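Local atomic coordinates of GXWXG domain-containing protein (Thermomonospora curvata, PDB entry 4MVE), a protein that is of unknown function but combines a GXWXG family region and a DUF4334 family region in one curled antiparallel beta sheet. Residues V37-G42 with D128-A133; G46-R51 with M58-N63; A110-Y113 with I118-H121. All blocks are in the same frame, centred on the assembly; numbering follows the deposited sequence.

In the fold
Leaving the N-terminal helices, the chain enters the loop 37-42, which opens interaction 1 and meets strand 129-136 some 86 residues further on. Interaction 2 closes first, a short loop in which the end of strand 42-48 meets helix 54-61. Interaction 3 follows in series, as the hairpin of strands 106-113 and 118-124. Both nest inside the long loop of interaction 1, whose segments belong to the GXWXG and DUF4334 ranges. Interactions 1 and 3 share neighbouring strands, with a probable hydrogen bond from Ala133 N to His121 O at 2.8 Å. Interaction 2 lies about 18 Å from interaction 1, centre to centre, yet Phe49 packs on Val131.

Interaction 1 (V37-G42 with D128-A133); sequences VDFMLG and DMVVGA
Val130 is met by Phe39 and Met40, two neighbours in a single 3-10 turn, and every contact between the segments is apolar. Val130 CG1 sits at the rim of the Phe39 ring, in the ring plane and 3.6 Å from CE2, so the aromatic offers its edge and not a face. The phenyl reaches this place because its CG lies anti to the backbone N (chi1 177°), and the phenyl and the valine run past one another with their ends pointing opposite ways. Met40, a selenomethionine in the crystal, comes tip to tip with the valine. Its chain is folded at both chi2 and chi3, which puts SE 3.9 Å from Val130 CG1 and CE 3.9 Å from Val130 CG2, one contact for each branch.

The polar bonds belong to the frames that carry these groups. Within the turn, Met40 N binds Val37 O at 3.2 Å and Leu41 N binds Asp38 O at 3.0 Å. Arg149 hydrogen-bonds to Phe39 O and makes a cation-pi contact with the Phe39 ring, while Met40 O accepts from Trp44 NE1. Trp44 is the tryptophan of the GXWXG signature, whose first glycine, Gly42, has backbone angles at which a CB would press on the preceding carbonyl O.

The loop between strands 33-34 and 42-48 is thus laid on strand 129-136, with Leu147 of the adjoining strand also touching Met40 and Val130. With no hydrogen bond passing between the segments, their direct adhesion rests on shape and dispersion, while the bonds from Arg149 and Trp44 to the turn's carbonyls probably hold it in place.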
loop_
_atom_site.group_PDB
_atom_site.type_symbol
_atom_site.label_atom_id
_atom_site.label_comp_id
_atom_site.label_asym_id
_atom_site.label_seq_id
_atom_site.Cartn_x
_atom_site.Cartn_y
_atom_site.Cartn_z
ATOM N N VAL A 37 -13.505 3.994 -1.840
ATOM C CA VAL A 37 -12.792 4.696 -0.769
ATOM C C VAL A 37 -13.108 4.105 0.640
ATOM O O VAL A 37 -12.156 3.843 1.389
ATOM C CB VAL A 37 -13.076 6.229 -0.848
ATOM C CG1 VAL A 37 -12.748 6.964 0.452
ATOM C CG2 VAL A 37 -12.320 6.852 -2.022
ATOM N N ASP A 38 -14.413 3.855 0.980
ATOM C CA ASP A 38 -14.776 3.371 2.330
ATOM C C ASP A 38 -14.266 1.934 2.630
ATOM O O ASP A 38 -14.020 1.610 3.794
ATOM C CB ASP A 38 -16.276 3.527 2.611
ATOM C CG ASP A 38 -16.702 4.982 2.895
ATOM O OD1 ASP A 38 -15.848 5.917 2.730
ATOM O OD2 ASP A 38 -17.885 5.196 3.240
ATOM N N PHE A 39 -13.949 1.139 1.587
ATOM C CA PHE A 39 -13.391 -0.216 1.734
ATOM C C PHE A 39 -12.032 -0.171 2.463
ATOM O O PHE A 39 -11.651 -1.139 3.126
ATOM C CB PHE A 39 -13.210 -0.843 0.338
ATOM C CG PHE A 39 -12.578 -2.220 0.289
ATOM C CD1 PHE A 39 -13.369 -3.366 0.265
ATOM C CD2 PHE A 39 -11.197 -2.368 0.170
ATOM C CE1 PHE A 39 -12.779 -4.638 0.200
ATOM C CE2 PHE A 39 -10.617 -3.632 0.090
ATOM C CZ PHE A 39 -11.405 -4.759 0.108
HETATM N N MSE A 40 -11.294 0.938 2.302
HETATM C CA MSE A 40 -9.992 1.105 2.906
HETATM C C MSE A 40 -10.044 1.504 4.374
HETATM O O MSE A 40 -8.999 1.435 5.023
HETATM C CB MSE A 40 -9.159 2.156 2.134
HETATM C CG MSE A 40 -8.880 1.791 0.679
HETATM SE SE MSE A 40 -8.023 0.058 0.439
HETATM C CE MSE A 40 -6.451 0.210 1.734
ATOM N N LEU A 41 -11.220 1.958 4.902
ATOM C CA LEU A 41 -11.305 2.441 6.277
ATOM C C LEU A 41 -10.900 1.329 7.307
ATOM O O LEU A 41 -11.380 0.199 7.237
ATOM C CB LEU A 41 -12.670 3.073 6.587
ATOM C CG LEU A 41 -13.061 4.295 5.687
ATOM C CD1 LEU A 41 -14.414 4.858 6.059
ATOM C CD2 LEU A 41 -12.058 5.398 5.779
ATOM N N GLY A 42 -9.938 1.663 8.162
ATOM C CA GLY A 42 -9.402 0.755 9.175
ATOM C C GLY A 42 -7.891 0.734 9.228
ATOM O O GLY A 42 -7.223 1.493 8.511
ATOM N N ASP A 128 -9.788 -8.633 2.780
ATOM C CA ASP A 128 -8.791 -8.264 3.773
ATOM C C ASP A 128 -7.394 -8.043 3.207
ATOM O O ASP A 128 -6.448 -7.928 3.990
ATOM C CB ASP A 128 -8.743 -9.363 4.840
ATOM C CG ASP A 128 -10.052 -9.528 5.573
ATOM O OD1 ASP A 128 -10.799 -8.519 5.697
ATOM O OD2 ASP A 128 -10.354 -10.668 5.993
HETATM N N MSE A 129 -7.254 -7.979 1.865
HETATM C CA MSE A 129 -5.965 -7.778 1.189
HETATM C C MSE A 129 -6.119 -6.915 -0.040
HETATM O O MSE A 129 -7.049 -7.113 -0.818
HETATM C CB MSE A 129 -5.311 -9.104 0.767
HETATM C CG MSE A 129 -4.903 -9.991 1.908
HETATM SE SE MSE A 129 -4.134 -11.616 1.177
HETATM C CE MSE A 129 -3.655 -12.431 2.843
ATOM N N VAL A 130 -5.223 -5.959 -0.190
ATOM C CA VAL A 130 -5.112 -5.057 -1.355
ATOM C C VAL A 130 -3.668 -4.994 -1.778
ATOM O O VAL A 130 -2.790 -5.171 -0.940
ATOM C CB VAL A 130 -5.644 -3.605 -1.126
ATOM C CG1 VAL A 130 -7.108 -3.576 -0.702
ATOM C CG2 VAL A 130 -4.754 -2.804 -0.170
ATOM N N VAL A 131 -3.407 -4.689 -3.068
ATOM C CA VAL A 131 -2.051 -4.425 -3.533
ATOM C C VAL A 131 -2.025 -2.908 -3.708
ATOM O O VAL A 131 -2.995 -2.364 -4.206
ATOM C CB VAL A 131 -1.651 -5.211 -4.822
ATOM C CG1 VAL A 131 -0.390 -4.625 -5.461
ATOM C CG2 VAL A 131 -1.413 -6.692 -4.510
ATOM N N GLY A 132 -0.954 -2.239 -3.291
ATOM C CA GLY A 132 -0.856 -0.793 -3.472
ATOM C C GLY A 132 0.183 -0.534 -4.531
ATOM O O GLY A 132 1.249 -1.154 -4.495
ATOM N N ALA A 133 -0.116 0.392 -5.476
ATOM C CA ALA A 133 0.772 0.806 -6.557
ATOM C C ALA A 133 1.252 2.229 -6.278
ATOM O O ALA A 133 0.481 3.182 -6.391
ATOM C CB ALA A 133 0.052 0.733 -7.898
#

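Interaction 2 (G46-R51 with M58-N63); sequences GGIFDR and MLLGMN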
loop_
_atom_site.group_PDB
_atom_site.type_symbol
_atom_site.label_atom_id
_atom_site.label_comp_id
_atom_site.label_asym_id
_atom_site.label_seq_id
_atom_site.Cartn_x
_atom_site.Cartn_y
_atom_site.Cartn_z
ATOM N N GLY A 46 1.334 -3.684 6.624
ATOM C CA GLY A 46 1.982 -3.583 5.326
ATOM C C GLY A 46 3.203 -4.441 5.172
ATOM O O GLY A 46 3.819 -4.837 6.159
ATOM N N GLY A 47 3.503 -4.739 3.924
ATOM C CA GLY A 47 4.656 -5.509 3.495
ATOM C C GLY A 47 5.015 -5.082 2.094
ATOM O O GLY A 47 4.227 -4.403 1.421
ATOM N N ILE A 48 6.217 -5.430 1.660
ATOM C CA ILE A 48 6.727 -4.976 0.373
ATOM C C ILE A 48 7.127 -6.157 -0.494
ATOM O O ILE A 48 7.721 -7.113 0.001
ATOM C CB ILE A 48 7.937 -4.025 0.636
ATOM C CG1 ILE A 48 7.521 -2.804 1.463
ATOM C CG2 ILE A 48 8.592 -3.574 -0.665
ATOM C CD1 ILE A 48 8.671 -2.155 2.232
ATOM N N PHE A 49 6.877 -6.056 -1.794
ATOM C CA PHE A 49 7.217 -7.140 -2.721
ATOM C C PHE A 49 8.709 -7.165 -3.091
ATOM O O PHE A 49 9.231 -8.241 -3.297
ATOM C CB PHE A 49 6.369 -7.061 -4.000
ATOM C CG PHE A 49 4.918 -7.406 -3.760
ATOM C CD1 PHE A 49 4.519 -8.737 -3.580
ATOM C CD2 PHE A 49 3.936 -6.418 -3.793
ATOM C CE1 PHE A 49 3.169 -9.060 -3.387
ATOM C CE2 PHE A 49 2.581 -6.747 -3.621
ATOM C CZ PHE A 49 2.208 -8.066 -3.422
ATOM N N ASP A 50 9.366 -5.993 -3.249
ATOM C CA ASP A 50 10.785 -5.923 -3.575
ATOM C C ASP A 50 11.527 -5.152 -2.477
ATOM O O ASP A 50 11.513 -3.919 -2.449
ATOM C CB ASP A 50 10.980 -5.284 -4.958
ATOM C CG ASP A 50 12.422 -5.028 -5.375
ATOM O OD1 ASP A 50 13.340 -5.734 -4.856
ATOM O OD2 ASP A 50 12.634 -4.146 -6.232
ATOM N N ARG A 51 12.196 -5.895 -1.601
ATOM C CA ARG A 51 12.887 -5.360 -0.442
ATOM C C ARG A 51 14.292 -4.784 -0.771
ATOM O O ARG A 51 14.927 -4.228 0.130
ATOM C CB ARG A 51 12.964 -6.418 0.687
ATOM C CG ARG A 51 11.605 -6.531 1.393
ATOM C CD ARG A 51 11.545 -7.460 2.583
ATOM N NE ARG A 51 11.600 -8.882 2.226
ATOM C CZ ARG A 51 10.552 -9.644 1.910
ATOM N NH1 ARG A 51 9.338 -9.112 1.810
ATOM N NH2 ARG A 51 10.720 -10.929 1.633
HETATM N N MSE A 58 14.472 1.900 3.539
HETATM C CA MSE A 58 14.239 2.967 4.515
HETATM C C MSE A 58 12.996 2.666 5.366
HETATM O O MSE A 58 13.043 2.848 6.581
HETATM C CB MSE A 58 14.135 4.320 3.803
HETATM C CG MSE A 58 15.494 4.804 3.221
HETATM SE SE MSE A 58 16.991 4.771 4.516
HETATM C CE MSE A 58 16.319 6.011 5.768
ATOM N N LEU A 59 11.920 2.148 4.746
ATOM C CA LEU A 59 10.705 1.737 5.448
ATOM C C LEU A 59 11.022 0.621 6.456
ATOM O O LEU A 59 10.581 0.666 7.611
ATOM C CB LEU A 59 9.643 1.256 4.441
ATOM C CG LEU A 59 8.917 2.338 3.619
ATOM C CD1 LEU A 59 7.992 1.697 2.599
ATOM C CD2 LEU A 59 8.121 3.286 4.505
ATOM N N LEU A 60 11.834 -0.339 6.025
ATOM C CA LEU A 60 12.274 -1.456 6.834
ATOM C C LEU A 60 13.091 -0.947 8.047
ATOM O O LEU A 60 12.833 -1.364 9.174
ATOM C CB LEU A 60 13.108 -2.406 5.943
ATOM C CG LEU A 60 12.424 -3.653 5.319
ATOM C CD1 LEU A 60 11.031 -3.374 4.745
ATOM C CD2 LEU A 60 13.298 -4.271 4.245
ATOM N N GLY A 61 14.004 -0.010 7.813
ATOM C CA GLY A 61 14.847 0.561 8.866
ATOM C C GLY A 61 14.059 1.312 9.921
ATOM O O GLY A 61 14.398 1.287 11.104
HETATM N N MSE A 62 12.949 1.931 9.496
HETATM C CA MSE A 62 12.043 2.647 10.384
HETATM C C MSE A 62 11.066 1.707 11.087
HETATM O O MSE A 62 10.291 2.178 11.922
HETATM C CB MSE A 62 11.272 3.660 9.587
HETATM C CG MSE A 62 12.061 4.887 9.357
HETATM SE SE MSE A 62 10.898 6.379 9.405
HETATM C CE MSE A 62 10.280 6.292 11.377
ATOM N N ASN A 63 11.112 0.384 10.762
ATOM C CA ASN A 63 10.206 -0.629 11.287
ATOM C C ASN A 63 8.762 -0.283 10.923
ATOM O O ASN A 63 7.865 -0.423 11.749
ATOM C CB ASN A 63 10.345 -0.820 12.805
ATOM C CG ASN A 63 11.379 -1.813 13.217
ATOM O OD1 ASN A 63 11.087 -2.998 13.422
ATOM N ND2 ASN A 63 12.590 -1.326 13.414
#
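Leu60 O accepts a 2.9 Å hydrogen bond from Asn63 N where helix 54-61 ends in a Schellman motif, and the side chain of Leu60 turns to the opposing segment. Asn63 takes a positive phi of 60° there, and Met62 N binds Met58 O at 3.1 Å one turn back. The helix so finished packs against the end of strand 42-48, which is followed by a loop that leads round into the helix.

Between the segments the contact is apolar. Ile48 points its CB toward the helix, and its extended chain brings CD1 to two leucines at once: 3.7 Å from Leu60 CD1 and 3.9 Å from Leu59 CD1. In both pairs the side chains cross obliquely, so a single methyl wedges at the junction of neighbouring helix residues. Trp64, on the next strand, touches Ile48 and Leu59 and carries this packing on to the sheet.

Leu60 also meets the aliphatic part of Arg51, the two side chains crossing at about a right angle. The guanidinium NH2 hydrogen-bonds to Gly17 O; separately, the backbone N of Arg51 binds Glu19 OE1. The arginine chain bends at chi3 (-72°), and its CB, CG and CD pass across the Leu60 CD2 methyl, with Arg51 CD 4.0 Å from Leu60 CD2.

Interaction 3 (A110-Y113 with I118-H121); sequences AMIY and IIDH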
loop_
_atom_site.group_PDB
_atom_site.type_symbol
_atom_site.label_atom_id
_atom_site.label_comp_id
_atom_site.label_asym_id
_atom_site.label_seq_id
_atom_site.Cartn_x
_atom_site.Cartn_y
_atom_site.Cartn_z
ATOM N N ALA A 110 -7.303 5.633 -3.901
ATOM C CA ALA A 110 -5.886 5.901 -3.866
ATOM C C ALA A 110 -5.540 6.728 -2.650
ATOM O O ALA A 110 -6.300 7.618 -2.313
ATOM C CB ALA A 110 -5.474 6.637 -5.141
HETATM N N MSE A 111 -4.414 6.429 -1.961
HETATM C CA MSE A 111 -3.991 7.314 -0.872
HETATM C C MSE A 111 -3.090 8.407 -1.431
HETATM O O MSE A 111 -2.164 8.115 -2.163
HETATM C CB MSE A 111 -3.273 6.537 0.221
HETATM C CG MSE A 111 -3.205 7.282 1.531
HETATM SE SE MSE A 111 -1.794 6.475 2.628
HETATM C CE MSE A 111 -0.255 7.010 1.607
ATOM N N ILE A 112 -3.363 9.670 -1.120
ATOM C CA ILE A 112 -2.509 10.773 -1.608
ATOM C C ILE A 112 -1.791 11.395 -0.403
ATOM O O ILE A 112 -2.468 11.824 0.507
ATOM C CB ILE A 112 -3.369 11.833 -2.357
ATOM C CG1 ILE A 112 -4.187 11.185 -3.511
ATOM C CG2 ILE A 112 -2.500 13.058 -2.821
ATOM C CD1 ILE A 112 -5.014 12.097 -4.378
ATOM N N TYR A 113 -0.455 11.504 -0.412
ATOM C CA TYR A 113 0.226 12.185 0.709
ATOM C C TYR A 113 -0.116 13.656 0.662
ATOM O O TYR A 113 -0.229 14.235 -0.441
ATOM C CB TYR A 113 1.749 12.006 0.645
ATOM C CG TYR A 113 2.246 10.667 1.158
ATOM C CD1 TYR A 113 2.097 9.507 0.404
ATOM C CD2 TYR A 113 2.888 10.567 2.389
ATOM C CE1 TYR A 113 2.596 8.270 0.858
ATOM C CE2 TYR A 113 3.382 9.344 2.856
ATOM C CZ TYR A 113 3.215 8.193 2.101
ATOM O OH TYR A 113 3.744 7.007 2.583
ATOM N N ILE A 118 3.304 11.691 -3.785
ATOM C CA ILE A 118 3.167 10.230 -3.786
ATOM C C ILE A 118 1.706 9.833 -3.720
ATOM O O ILE A 118 0.976 10.286 -2.824
ATOM C CB ILE A 118 3.949 9.601 -2.580
ATOM C CG1 ILE A 118 5.450 9.989 -2.586
ATOM C CG2 ILE A 118 3.791 8.076 -2.557
ATOM C CD1 ILE A 118 6.195 9.841 -1.246
ATOM N N ILE A 119 1.287 8.961 -4.655
ATOM C CA ILE A 119 -0.072 8.414 -4.645
ATOM C C ILE A 119 0.020 6.891 -4.622
ATOM O O ILE A 119 0.751 6.348 -5.443
ATOM C CB ILE A 119 -0.889 8.892 -5.874
ATOM C CG1 ILE A 119 -1.070 10.410 -5.882
ATOM C CG2 ILE A 119 -2.264 8.168 -5.949
ATOM C CD1 ILE A 119 -1.425 10.917 -7.321
ATOM N N ASP A 120 -0.743 6.203 -3.741
ATOM C CA ASP A 120 -0.813 4.730 -3.684
ATOM C C ASP A 120 -2.173 4.282 -4.198
ATOM O O ASP A 120 -3.182 4.516 -3.523
ATOM C CB ASP A 120 -0.576 4.178 -2.269
ATOM C CG ASP A 120 0.691 4.660 -1.578
ATOM O OD1 ASP A 120 1.725 4.831 -2.269
ATOM O OD2 ASP A 120 0.669 4.795 -0.344
ATOM N N HIS A 121 -2.196 3.651 -5.384
ATOM C CA HIS A 121 -3.408 3.158 -6.083
ATOM C C HIS A 121 -3.728 1.758 -5.592
ATOM O O HIS A 121 -2.882 0.870 -5.697
ATOM C CB HIS A 121 -3.195 3.172 -7.599
ATOM C CG HIS A 121 -2.783 4.507 -8.133
ATOM N ND1 HIS A 121 -3.715 5.388 -8.710
ATOM C CD2 HIS A 121 -1.548 5.067 -8.204
ATOM C CE1 HIS A 121 -3.014 6.430 -9.110
ATOM N NE2 HIS A 121 -1.700 6.271 -8.852
HETATM O O HOH W 1 3.117 4.656 1.196
#
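Tyr113 turns its CG anti to the carbonyl carbon, beside its own backbone N (chi1 -80°), and this brings the ring over against Ile118. Met111, a selenomethionine here, runs extended through chi1 and chi2 and then bends at chi3 (69°), curling CE in to 3.1 Å from Asp120 OD2, a tight approach of two side chains that point the same way.

The backbones form the antiparallel hairpin of strands 106-113 and 118-124. Met111 and Asp120 are a hydrogen-bonded pair: Met111 N reaches Asp120 O at 2.8 Å from a position tilted out of the carbonyl plane, and Asp120 N returns to Met111 O at 2.9 Å, in the plane of the Met111 carbonyl. The bond from Tyr113 N to Ile118 O, at 3.1 Å, is almost straight (174° at the hydrogen).

On one face Ile112 and Ile119 lie alongside, CG1 to CG1 at 4.0 Å, while Ile119 CG2 sits against Ala110 CB and over the rim of one face of the His121 imidazole. His121 NE2 bonds to Asp135; its ND1 is buried with no partner in the model.

Toward the turn end of the hairpin, Tyr113 CE1 rests 3.6 Å from Ile118 CG2, with Ile118 CD1 over a ring face. A water stands 2.8 Å from Tyr113 OH, near the ring plane, and donates to Asp120 OD2. A phenylalanine in place of Tyr113 would remove the hydroxyl, and the water would probably be held less firmly beside Asp120 OD2.

The buried carboxylate oxygen OD2 is therefore served by a water's hydrogen bond, with Lys67 giving only a weak, long ion pair, which is likely to offset part of the cost of burying charge between a selenomethionine and an aromatic ring.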